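Local coordinates for protein acyl-CoA thioesterase II TesB2 (Mycobacterium marinum, PDB 3U0A) that probably hydrolyses fatty acyl-CoA thioesters to free fatty acids and CoA, as a double-hotdog thioesterase of the C/M/P family, at residues P75-E81 with R92-Q98; Y57-H63 with M106-T112; E151-V157 with Q173-R179; A122-A126 with L237-Q241. All coordinates share one frame; numbering follows the deposited sequence.

Contact 1. Residues P75-E81 with R92-Q98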
# COMPACT_ATOMS: atom_id res chain seq x y z
N PRO A 75 -1.39 -28.22 -5.92
CA PRO A 75 -0.20 -27.35 -5.92
C PRO A 75 -0.45 -26.06 -6.66
O PRO A 75 -1.47 -25.92 -7.33
CB PRO A 75 0.87 -28.19 -6.67
CG PRO A 75 0.11 -29.17 -7.50
CD PRO A 75 -1.16 -29.45 -6.72
N THR A 76 0.48 -25.13 -6.52
CA THR A 76 0.39 -23.84 -7.20
C THR A 76 1.68 -23.57 -8.01
O THR A 76 2.78 -23.94 -7.61
CB THR A 76 0.17 -22.70 -6.19
OG1 THR A 76 -0.93 -23.03 -5.34
CG2 THR A 76 -0.12 -21.35 -6.91
N VAL A 77 1.49 -22.95 -9.16
CA VAL A 77 2.56 -22.58 -10.02
C VAL A 77 2.70 -21.07 -10.03
O VAL A 77 1.71 -20.34 -10.06
CB VAL A 77 2.30 -23.12 -11.43
CG1 VAL A 77 3.27 -22.52 -12.44
CG2 VAL A 77 2.34 -24.63 -11.41
N PHE A 78 3.94 -20.60 -10.00
CA PHE A 78 4.24 -19.17 -9.92
C PHE A 78 4.96 -18.75 -11.19
O PHE A 78 6.03 -19.29 -11.54
CB PHE A 78 5.07 -18.87 -8.65
CG PHE A 78 4.42 -19.37 -7.40
CD1 PHE A 78 3.46 -18.61 -6.74
CD2 PHE A 78 4.68 -20.64 -6.93
CE1 PHE A 78 2.81 -19.09 -5.63
CE2 PHE A 78 4.04 -21.12 -5.80
CZ PHE A 78 3.11 -20.34 -5.15
N LEU A 79 4.35 -17.80 -11.88
CA LEU A 79 4.84 -17.25 -13.11
C LEU A 79 5.42 -15.86 -12.91
O LEU A 79 4.69 -14.90 -12.77
CB LEU A 79 3.68 -17.19 -14.08
CG LEU A 79 3.04 -18.55 -14.34
CD1 LEU A 79 1.99 -18.37 -15.42
CD2 LEU A 79 4.14 -19.59 -14.73
N VAL A 80 6.75 -15.79 -12.93
CA VAL A 80 7.51 -14.56 -12.66
C VAL A 80 7.76 -13.79 -13.95
O VAL A 80 8.09 -14.39 -14.95
CB VAL A 80 8.89 -14.85 -11.98
CG1 VAL A 80 9.60 -13.57 -11.57
CG2 VAL A 80 8.71 -15.74 -10.77
N GLU A 81 7.61 -12.46 -13.89
CA GLU A 81 7.88 -11.55 -15.01
C GLU A 81 9.00 -10.61 -14.61
O GLU A 81 8.87 -9.96 -13.57
CB GLU A 81 6.65 -10.70 -15.26
CG GLU A 81 6.85 -9.64 -16.34
CD GLU A 81 5.69 -8.66 -16.36
OE1 GLU A 81 4.58 -9.04 -16.83
OE2 GLU A 81 5.87 -7.51 -15.85
N ARG A 92 9.84 -7.11 -10.03
CA ARG A 92 9.20 -8.34 -10.50
C ARG A 92 7.69 -8.30 -10.40
O ARG A 92 7.16 -7.65 -9.49
CB ARG A 92 9.72 -9.51 -9.67
CG ARG A 92 11.21 -9.79 -9.84
CD ARG A 92 11.55 -10.21 -11.26
NE ARG A 92 12.95 -10.57 -11.46
CZ ARG A 92 13.87 -9.83 -12.07
NH1 ARG A 92 13.59 -8.62 -12.57
NH2 ARG A 92 15.10 -10.30 -12.18
N ARG A 93 6.99 -8.96 -11.33
CA ARG A 93 5.55 -9.29 -11.14
C ARG A 93 5.41 -10.79 -11.09
O ARG A 93 6.18 -11.48 -11.76
CB ARG A 93 4.62 -8.68 -12.20
CG ARG A 93 4.53 -7.19 -12.05
CD ARG A 93 3.43 -6.54 -12.88
NE ARG A 93 3.45 -6.87 -14.32
CZ ARG A 93 2.51 -6.51 -15.23
NH1 ARG A 93 1.42 -5.77 -14.89
NH2 ARG A 93 2.64 -6.90 -16.48
N VAL A 94 4.49 -11.29 -10.27
CA VAL A 94 4.24 -12.71 -10.13
C VAL A 94 2.74 -12.99 -10.15
O VAL A 94 1.96 -12.27 -9.49
CB VAL A 94 4.79 -13.31 -8.80
CG1 VAL A 94 4.48 -14.80 -8.72
CG2 VAL A 94 6.28 -13.08 -8.66
N ASN A 95 2.35 -14.04 -10.91
CA ASN A 95 1.01 -14.59 -10.88
C ASN A 95 1.01 -16.02 -10.32
O ASN A 95 1.66 -16.88 -10.86
CB ASN A 95 0.39 -14.63 -12.28
CG ASN A 95 -0.13 -13.28 -12.75
OD1 ASN A 95 -0.27 -12.30 -11.98
ND2 ASN A 95 -0.46 -13.23 -14.04
N ALA A 96 0.29 -16.26 -9.24
CA ALA A 96 0.15 -17.61 -8.69
C ALA A 96 -1.08 -18.22 -9.36
O ALA A 96 -2.16 -17.62 -9.35
CB ALA A 96 -0.00 -17.58 -7.18
N VAL A 97 -0.89 -19.40 -9.96
CA VAL A 97 -1.89 -19.99 -10.81
C VAL A 97 -2.29 -21.39 -10.34
O VAL A 97 -1.45 -22.21 -9.98
CB VAL A 97 -1.44 -20.03 -12.31
CG1 VAL A 97 -2.39 -20.87 -13.15
CG2 VAL A 97 -1.35 -18.63 -12.91
N GLN A 98 -3.60 -21.64 -10.39
CA GLN A 98 -4.20 -22.97 -10.19
C GLN A 98 -5.30 -23.27 -11.19
O GLN A 98 -6.27 -22.54 -11.26
CB GLN A 98 -4.80 -23.10 -8.81
CG GLN A 98 -3.79 -23.12 -7.68
CD GLN A 98 -4.40 -23.58 -6.37
OE1 GLN A 98 -5.49 -23.10 -6.00
NE2 GLN A 98 -3.72 -24.47 -5.66
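Glu81 OE2 is held by two groups, Arg93 NE at 2.9 Å and the hydroxyl Thr83 OG1. Arg93 NE comes from above the carboxylate plane. Arg93 NH2 meets the other oxygen, Glu81 OE1, also at 2.9 Å, and uses the syn lone pair of that oxygen. The guanidinium thus docks side-on, with one nitrogen to each oxygen, and the two flat groups are turned 53° apart. The two side chains lie side by side and point the same way. The Arg93 chain bends at chi3 (-53°), which turns its NE and NH2 edge to the acid. The bond to Thr83 should limit rotation of the carboxylate. In the backbone of the same two residues, Glu81 N donates to Arg93 O at 2.7 Å.

At the far end, Gln98 NE2 donates to Pro75 O at 3.2 Å. It stands above the carbonyl plane, while the oxygen lies in the plane of the Gln98 amide. Gln98 OE1 is taken by Asp71 N.

On the face with Val80 and Val94, Phe78 CE1 comes to 3.5 Å from Ala96 CB. Val94 CG1 sits at the edge of the same ring. Helix 34-51 covers this side, with Gln44, Ser45 and Ser48 against Phe78 and Val41 against Ala96. On the other face, Leu79 CD1 touches Val97 CG2, and Arg93 packs on Ser105 of the second subunit.

Paired backbone bonds at Val77-Val97, Leu79-Asn95 and Glu81-Arg93 make this an antiparallel beta hairpin, part of the N-terminal hotdog domain with its sheet wrapped round a helix.

Contact 2. Residues Y57-H63 with M106-T112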
# COMPACT_ATOMS: atom_id res chain seq x y z
N TYR A 57 20.54 -7.18 -4.65
CA TYR A 57 19.35 -6.37 -4.47
C TYR A 57 18.43 -7.06 -3.50
O TYR A 57 18.07 -8.22 -3.69
CB TYR A 57 18.59 -6.18 -5.77
CG TYR A 57 19.39 -5.65 -6.93
CD1 TYR A 57 20.30 -6.45 -7.59
CD2 TYR A 57 19.17 -4.37 -7.42
CE1 TYR A 57 20.99 -6.00 -8.68
CE2 TYR A 57 19.85 -3.90 -8.52
CZ TYR A 57 20.77 -4.72 -9.15
OH TYR A 57 21.48 -4.28 -10.25
N GLN A 58 18.02 -6.34 -2.46
CA GLN A 58 17.19 -6.92 -1.42
C GLN A 58 15.82 -6.30 -1.48
O GLN A 58 15.71 -5.12 -1.74
CB GLN A 58 17.82 -6.74 -0.03
CG GLN A 58 19.21 -7.38 0.12
CD GLN A 58 19.15 -8.89 0.43
OE1 GLN A 58 18.91 -9.27 1.60
NE2 GLN A 58 19.38 -9.79 -0.61
N VAL A 59 14.80 -7.10 -1.22
CA VAL A 59 13.43 -6.65 -1.29
C VAL A 59 13.14 -5.51 -0.32
O VAL A 59 13.71 -5.45 0.75
CB VAL A 59 12.44 -7.82 -1.02
CG1 VAL A 59 12.53 -8.29 0.44
CG2 VAL A 59 11.02 -7.45 -1.46
N HIS A 60 12.27 -4.60 -0.74
CA HIS A 60 11.88 -3.47 0.10
C HIS A 60 10.41 -3.11 0.03
O HIS A 60 9.94 -2.34 0.89
CB HIS A 60 12.72 -2.23 -0.24
CG HIS A 60 12.46 -1.67 -1.60
ND1 HIS A 60 11.45 -0.84 -1.86
CD2 HIS A 60 13.14 -1.84 -2.80
CE1 HIS A 60 11.47 -0.49 -3.15
NE2 HIS A 60 12.51 -1.11 -3.73
N SER A 61 9.71 -3.56 -1.01
CA SER A 61 8.26 -3.37 -1.05
C SER A 61 7.57 -4.45 -1.84
O SER A 61 8.21 -5.16 -2.56
CB SER A 61 7.87 -1.97 -1.53
OG SER A 61 8.13 -1.79 -2.89
N LEU A 62 6.27 -4.61 -1.61
CA LEU A 62 5.46 -5.51 -2.40
C LEU A 62 4.05 -5.10 -2.25
O LEU A 62 3.67 -4.47 -1.25
CB LEU A 62 5.63 -6.98 -2.00
CG LEU A 62 5.25 -7.43 -0.60
CD1 LEU A 62 3.74 -7.43 -0.45
CD2 LEU A 62 5.85 -8.80 -0.30
N HIS A 63 3.27 -5.41 -3.28
CA HIS A 63 1.86 -5.09 -3.33
C HIS A 63 1.24 -6.29 -3.98
O HIS A 63 1.77 -6.80 -4.92
CB HIS A 63 1.56 -3.85 -4.19
CG HIS A 63 2.38 -2.58 -3.85
ND1 HIS A 63 3.68 -2.42 -4.21
CD2 HIS A 63 1.99 -1.34 -3.28
CE1 HIS A 63 4.12 -1.19 -3.81
NE2 HIS A 63 3.09 -0.53 -3.26
N MET A 106 0.76 -10.05 -7.87
CA MET A 106 1.68 -9.45 -6.96
C MET A 106 2.81 -8.70 -7.68
O MET A 106 3.23 -9.06 -8.75
CB MET A 106 2.27 -10.58 -6.18
CG MET A 106 3.19 -10.15 -5.12
SD MET A 106 4.33 -11.47 -4.77
CE MET A 106 5.78 -10.44 -4.52
N GLY A 107 3.31 -7.67 -7.04
CA GLY A 107 4.55 -7.03 -7.46
C GLY A 107 5.46 -6.73 -6.28
O GLY A 107 4.97 -6.51 -5.16
N ALA A 108 6.77 -6.73 -6.54
CA ALA A 108 7.78 -6.47 -5.53
C ALA A 108 8.97 -5.72 -6.13
O ALA A 108 9.30 -5.93 -7.29
CB ALA A 108 8.22 -7.77 -4.86
N SER A 109 9.62 -4.88 -5.30
CA SER A 109 10.78 -4.07 -5.70
C SER A 109 12.01 -4.44 -4.88
O SER A 109 11.92 -4.68 -3.68
CB SER A 109 10.47 -2.57 -5.54
OG SER A 109 11.40 -1.73 -6.23
N PHE A 110 13.15 -4.49 -5.55
CA PHE A 110 14.42 -4.87 -4.96
C PHE A 110 15.51 -3.77 -5.22
O PHE A 110 15.62 -3.23 -6.33
CB PHE A 110 14.87 -6.23 -5.53
CG PHE A 110 13.83 -7.33 -5.40
CD1 PHE A 110 12.67 -7.30 -6.13
CD2 PHE A 110 14.04 -8.39 -4.54
CE1 PHE A 110 11.72 -8.29 -6.01
CE2 PHE A 110 13.09 -9.40 -4.40
CZ PHE A 110 11.92 -9.34 -5.14
N GLN A 111 16.29 -3.44 -4.20
CA GLN A 111 17.27 -2.37 -4.29
C GLN A 111 18.59 -2.79 -3.72
O GLN A 111 18.65 -3.56 -2.78
CB GLN A 111 16.78 -1.14 -3.53
CG GLN A 111 17.69 0.10 -3.58
CD GLN A 111 17.35 1.15 -2.54
OE1 GLN A 111 16.76 0.85 -1.53
NE2 GLN A 111 17.72 2.40 -2.79
N THR A 112 19.65 -2.23 -4.26
CA THR A 112 20.98 -2.40 -3.66
C THR A 112 21.14 -1.58 -2.35
O THR A 112 20.32 -0.73 -1.99
CB THR A 112 22.13 -2.08 -4.65
OG1 THR A 112 21.91 -0.80 -5.23
CG2 THR A 112 22.21 -3.11 -5.74
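Strands 58-63 and 106-111 run antiparallel at 135°, and their register slips by one residue between Val59 and Ser61, a beta bulge. His60 sits in the bulge and donates its backbone N to Ser109 O at 3.0 Å, while Ser109 N donates to Ser61 O. His60 CG lies between its own N and carbonyl carbon (chi1 68°), which lays the imidazole over Ser109. Ser109 O is over one face of the ring, and His60 NE2 is 2.8 Å from Ser109 OG. His60 ND1 bonds Glu271 of the second subunit.

Near the other end, Thr112 CG2 lies over the Tyr57 ring, 3.8 Å from its centroid, a CH-pi contact. Tyr57 CB meets Phe110 CB at 3.7 Å. The Val59 side chain slants across Phe110: Val59 CG2 is over one face of the ring and Val59 CB is 3.8 Å from Phe110 CE2. Leu62 CB rests on Ala108 CB at 3.9 Å.

Leu62, Met106 and Phe110 pack on helix 34-51 through Leu46, Ser45 and Val50. Ser61 and His63 face the second subunit, where Tyr65 bonds Ser61 OG and its ring meets that of His63. Strand 89-98 flanks 106-111, and strand 217-227 flanks 58-63.

Contact 3. Residues E151-V157 with Q173-R179. With SO4 (sulfate ion), chain C.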
# COMPACT_ATOMS: atom_id res chain seq x y z
N GLU A 151 3.53 -22.45 16.39
CA GLU A 151 4.98 -22.10 16.28
C GLU A 151 5.32 -20.79 16.98
O GLU A 151 6.49 -20.50 17.21
CB GLU A 151 5.40 -21.89 14.82
CG GLU A 151 5.50 -23.11 13.94
CD GLU A 151 5.87 -22.72 12.50
OE1 GLU A 151 7.09 -22.46 12.21
OE2 GLU A 151 4.93 -22.64 11.64
N TRP A 152 4.29 -20.01 17.30
CA TRP A 152 4.43 -18.62 17.68
C TRP A 152 3.92 -18.35 19.07
O TRP A 152 3.05 -19.00 19.58
CB TRP A 152 3.65 -17.73 16.72
CG TRP A 152 4.02 -17.90 15.28
CD1 TRP A 152 3.49 -18.79 14.36
CD2 TRP A 152 5.03 -17.15 14.54
NE1 TRP A 152 4.09 -18.63 13.15
CE2 TRP A 152 5.02 -17.67 13.20
CE3 TRP A 152 5.91 -16.15 14.87
CZ2 TRP A 152 5.86 -17.18 12.23
CZ3 TRP A 152 6.75 -15.66 13.90
CH2 TRP A 152 6.73 -16.17 12.60
N ASP A 153 4.52 -17.32 19.63
CA ASP A 153 4.11 -16.68 20.82
C ASP A 153 3.37 -15.44 20.43
O ASP A 153 3.90 -14.61 19.70
CB ASP A 153 5.35 -16.26 21.58
CG ASP A 153 5.56 -17.04 22.81
OD1 ASP A 153 5.19 -16.49 23.87
OD2 ASP A 153 6.05 -18.19 22.72
N VAL A 154 2.16 -15.27 20.94
CA VAL A 154 1.33 -14.15 20.53
C VAL A 154 0.68 -13.52 21.73
O VAL A 154 0.05 -14.22 22.52
CB VAL A 154 0.27 -14.60 19.54
CG1 VAL A 154 -0.40 -13.40 18.91
CG2 VAL A 154 0.90 -15.52 18.48
N ARG A 155 0.83 -12.21 21.92
CA ARG A 155 0.34 -11.59 23.16
C ARG A 155 -0.34 -10.30 22.81
O ARG A 155 0.30 -9.42 22.22
CB ARG A 155 1.48 -11.37 24.15
CG ARG A 155 2.21 -12.65 24.49
CD ARG A 155 3.14 -12.57 25.70
NE ARG A 155 3.90 -13.82 25.77
CZ ARG A 155 4.84 -14.13 26.66
NH1 ARG A 155 5.18 -13.30 27.64
NH2 ARG A 155 5.46 -15.31 26.57
N ILE A 156 -1.63 -10.21 23.15
CA ILE A 156 -2.50 -9.15 22.66
C ILE A 156 -2.65 -8.13 23.75
O ILE A 156 -3.13 -8.44 24.83
CB ILE A 156 -3.88 -9.72 22.22
CG1 ILE A 156 -3.63 -10.97 21.33
CG2 ILE A 156 -4.70 -8.66 21.46
CD1 ILE A 156 -4.68 -11.27 20.27
N VAL A 157 -2.22 -6.90 23.47
CA VAL A 157 -2.30 -5.86 24.45
C VAL A 157 -3.78 -5.67 24.78
O VAL A 157 -4.62 -5.52 23.88
CB VAL A 157 -1.63 -4.54 23.98
CG1 VAL A 157 -1.70 -3.50 25.08
CG2 VAL A 157 -0.17 -4.79 23.65
N GLN A 173 -2.86 -3.72 19.45
CA GLN A 173 -1.44 -4.02 19.58
C GLN A 173 -1.21 -5.47 19.94
O GLN A 173 -1.80 -5.98 20.90
CB GLN A 173 -0.79 -3.08 20.59
CG GLN A 173 -0.48 -1.74 19.95
CD GLN A 173 -0.25 -0.63 20.95
OE1 GLN A 173 -0.41 -0.83 22.16
NE2 GLN A 173 0.16 0.54 20.46
N VAL A 174 -0.35 -6.13 19.15
CA VAL A 174 0.02 -7.53 19.36
C VAL A 174 1.53 -7.74 19.34
O VAL A 174 2.21 -7.27 18.43
CB VAL A 174 -0.60 -8.44 18.27
CG1 VAL A 174 -0.47 -9.89 18.70
CG2 VAL A 174 -2.06 -8.09 18.05
N TRP A 175 2.04 -8.47 20.32
CA TRP A 175 3.43 -8.91 20.29
C TRP A 175 3.50 -10.30 19.77
O TRP A 175 2.74 -11.16 20.15
CB TRP A 175 4.02 -8.94 21.67
CG TRP A 175 4.33 -7.62 22.29
CD1 TRP A 175 3.55 -6.90 23.16
CD2 TRP A 175 5.57 -6.85 22.16
NE1 TRP A 175 4.18 -5.76 23.54
CE2 TRP A 175 5.40 -5.67 22.98
CE3 TRP A 175 6.75 -7.03 21.48
CZ2 TRP A 175 6.38 -4.71 23.09
CZ3 TRP A 175 7.73 -6.05 21.57
CH2 TRP A 175 7.55 -4.92 22.36
N PHE A 176 4.46 -10.56 18.90
CA PHE A 176 4.62 -11.90 18.35
C PHE A 176 6.08 -12.26 18.21
O PHE A 176 6.94 -11.40 18.06
CB PHE A 176 3.85 -12.10 17.02
CG PHE A 176 4.31 -11.22 15.86
CD1 PHE A 176 5.10 -11.74 14.81
CD2 PHE A 176 3.92 -9.87 15.76
CE1 PHE A 176 5.48 -10.94 13.73
CE2 PHE A 176 4.34 -9.06 14.68
CZ PHE A 176 5.11 -9.61 13.66
N ARG A 177 6.33 -13.56 18.23
CA ARG A 177 7.67 -14.08 18.19
C ARG A 177 7.58 -15.56 17.81
O ARG A 177 6.75 -16.29 18.35
CB ARG A 177 8.31 -13.90 19.58
CG ARG A 177 9.59 -14.67 19.79
CD ARG A 177 10.20 -14.45 21.17
NE ARG A 177 9.61 -15.24 22.23
CZ ARG A 177 10.11 -15.36 23.47
NH1 ARG A 177 11.24 -14.73 23.82
NH2 ARG A 177 9.47 -16.11 24.36
N HIS A 178 8.44 -15.99 16.89
CA HIS A 178 8.62 -17.40 16.58
C HIS A 178 9.31 -18.05 17.76
O HIS A 178 10.38 -17.61 18.18
CB HIS A 178 9.45 -17.59 15.30
CG HIS A 178 9.38 -19.00 14.73
ND1 HIS A 178 10.28 -19.96 15.03
CD2 HIS A 178 8.46 -19.60 13.88
CE1 HIS A 178 9.96 -21.10 14.40
NE2 HIS A 178 8.85 -20.89 13.70
N ARG A 179 8.70 -19.10 18.31
CA ARG A 179 9.19 -19.78 19.51
C ARG A 179 10.61 -20.31 19.39
O ARG A 179 11.42 -20.13 20.27
CB ARG A 179 8.28 -20.97 19.85
CG ARG A 179 7.35 -20.74 21.01
CD ARG A 179 6.10 -21.62 20.98
NE ARG A 179 5.07 -21.03 21.86
CZ ARG A 179 3.75 -20.93 21.60
NH1 ARG A 179 3.23 -21.40 20.46
NH2 ARG A 179 2.94 -20.34 22.48
S SO4 C . 12.39 -15.76 27.30
O1 SO4 C . 12.96 -14.51 26.69
O2 SO4 C . 11.21 -15.48 28.20
O3 SO4 C . 11.94 -16.75 26.26
O4 SO4 C . 13.48 -16.39 28.10
O HOH W 1 -4.56 -4.06 21.59
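A chi1 of -165° in His178 and of -56° in Trp152 brings the imidazole against the indole. The edge of His178 points at the face of the Trp152 six-membered ring, a T-shaped pair with centroids 5.0 Å apart and planes at 89°. His178 NE2 donates to Glu151 OE1 at 2.8 Å. The oxygen lies in the imidazole plane but is met from above the carboxylate plane. His178 ND1 is held by Asp180 O, so both ring nitrogens are engaged.

Strand 152-156 is the outermost strand on this side within the chain, in the C-terminal hotdog domain. It pairs antiparallel with strand 171-178. Helix 186-200 covers Trp152 and Phe176. Val154 CG1 meets Val174 CG1 at 3.5 Å on the same face.

On the other face, Asp153 links two arginines. Asp153 OD2 forms a salt bridge with Arg179 NE at 3.1 Å, the side chains crossing at about a right angle. Asp153 OD1 forms one with Arg155 NH2 at 3.0 Å. Arg179 NH1 also donates to Glu150 O, and Arg155 NH1 to Pro129 O. Arg177 NH2 bonds O3 of a sulfate ion, probably from the crystallisation liquor, at 3.2 Å. One water bridges Val157 O and Gln173 N.

Contact 4. Residues A122-A126 with L237-Q241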
# COMPACT_ATOMS: atom_id res chain seq x y z
N ALA A 122 8.81 7.16 16.72
CA ALA A 122 9.15 6.51 17.97
C ALA A 122 8.22 5.31 18.17
O ALA A 122 7.04 5.32 17.77
CB ALA A 122 9.04 7.49 19.14
N MET A 123 8.76 4.28 18.78
CA MET A 123 7.96 3.19 19.21
C MET A 123 6.87 3.68 20.18
O MET A 123 7.18 4.36 21.14
CB MET A 123 8.83 2.15 19.92
CG MET A 123 8.13 0.81 19.99
SD MET A 123 9.10 -0.33 20.94
CE MET A 123 8.08 -1.80 21.02
N PRO A 124 5.61 3.30 19.96
CA PRO A 124 4.56 3.65 20.89
C PRO A 124 4.76 2.97 22.24
O PRO A 124 5.41 1.91 22.33
CB PRO A 124 3.28 3.13 20.23
CG PRO A 124 3.76 1.98 19.44
CD PRO A 124 5.11 2.39 18.92
N ALA A 125 4.23 3.62 23.28
CA ALA A 125 4.19 3.04 24.59
C ALA A 125 3.34 1.79 24.53
O ALA A 125 2.15 1.84 24.22
CB ALA A 125 3.61 4.03 25.60
N ALA A 126 3.99 0.65 24.74
CA ALA A 126 3.31 -0.61 24.92
C ALA A 126 3.89 -1.23 26.20
O ALA A 126 4.96 -0.80 26.68
CB ALA A 126 3.49 -1.53 23.72
N LEU A 237 8.67 -8.95 18.20
CA LEU A 237 8.20 -7.87 17.34
C LEU A 237 6.87 -7.33 17.90
O LEU A 237 5.98 -8.11 18.26
CB LEU A 237 7.97 -8.38 15.92
CG LEU A 237 9.16 -9.02 15.23
CD1 LEU A 237 8.71 -9.77 14.00
CD2 LEU A 237 10.24 -7.97 14.91
N LEU A 238 6.74 -6.01 17.98
CA LEU A 238 5.47 -5.39 18.31
C LEU A 238 4.76 -4.89 17.06
O LEU A 238 5.30 -4.11 16.27
CB LEU A 238 5.65 -4.22 19.24
CG LEU A 238 4.44 -3.29 19.49
CD1 LEU A 238 3.40 -3.96 20.38
CD2 LEU A 238 4.94 -2.02 20.13
N TYR A 239 3.54 -5.38 16.89
CA TYR A 239 2.72 -4.97 15.82
C TYR A 239 1.75 -3.92 16.30
O TYR A 239 0.80 -4.22 17.00
CB TYR A 239 1.91 -6.11 15.28
CG TYR A 239 1.62 -5.97 13.82
CD1 TYR A 239 1.82 -4.77 13.13
CD2 TYR A 239 1.14 -7.05 13.11
CE1 TYR A 239 1.56 -4.68 11.75
CE2 TYR A 239 0.87 -6.97 11.75
CZ TYR A 239 1.09 -5.82 11.06
OH TYR A 239 0.83 -5.86 9.70
N ASP A 240 1.99 -2.69 15.90
CA ASP A 240 1.09 -1.62 16.23
C ASP A 240 0.12 -1.39 15.05
O ASP A 240 0.53 -0.95 13.98
CB ASP A 240 1.90 -0.38 16.57
CG ASP A 240 1.06 0.75 17.02
OD1 ASP A 240 0.03 0.52 17.66
OD2 ASP A 240 1.44 1.87 16.73
N GLN A 241 -1.16 -1.71 15.29
CA GLN A 241 -2.18 -1.82 14.24
C GLN A 241 -3.31 -0.84 14.45
O GLN A 241 -3.53 -0.34 15.56
CB GLN A 241 -2.81 -3.21 14.18
CG GLN A 241 -1.86 -4.37 14.23
CD GLN A 241 -2.58 -5.72 14.30
OE1 GLN A 241 -3.60 -5.84 14.96
NE2 GLN A 241 -2.03 -6.72 13.62
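Met123 CE and Leu238 CD2 meet at 3.3 Å, the two side chains slanting across one another. Met123 is fully extended, with CG anti to its backbone N (chi1 -162°) and the later torsions also near 180°, and this carries the terminal methyl across to the strand. Met123 CE also lies 3.9 Å from Leu238 CB. Leu238 points at the loop, and its CD2 branch takes most of the contact. Ala126 directs its CB at the leucine from its own place on the loop, 3.9 Å from Leu238 CD2 and 4.1 Å from Leu238 CD1. Pro124 CG touches Leu238 CD2 more loosely, at 4.2 Å. One leucine methyl is therefore shared by three loop side chains.

Segment 122-126 is irregular, in the loop between strands 119-120 and 152-156. Here it runs over strand 237-247 of the C-terminal hotdog domain without a hydrogen bond between the two segments. Trp175 and Phe258 on the neighbouring strands extend the apolar patch. Met123 packs on both of them.

Pro124 and Asp240 approach from opposite directions. Pro124 CG comes to 3.6 Å from Asp240 OD2, a van der Waals approach. The chi1 of -176° in Asp240 aims its carboxylate at the loop. Its other oxygen, OD1, accepts a hydrogen bond from the side-chain amide of Gln173.

In the fold
Contacts 1 and 2 belong to the N-terminal hotdog domain and share a border. Strand 89-98 of contact 1 bonds strand 101-111 of contact 2, and contact 1 is nested in the loop that contact 2 closes. Contact 2 is the more buried and adds ring contacts and more second-subunit partners to its strand bonds. Contact 1, partly buried, also touches that subunit and carries a salt bridge on its less buried face. Contacts 3 and 4 lie about 13 Å apart between centres, and strands 171-178 and 237-247 join them. Contact 3 is partly buried and combines strand bonds with ionic pairs, whereas contact 4 is a surface contact, mainly apolar. Contacts 1 and 3 lie on opposite sides of the chain's centre.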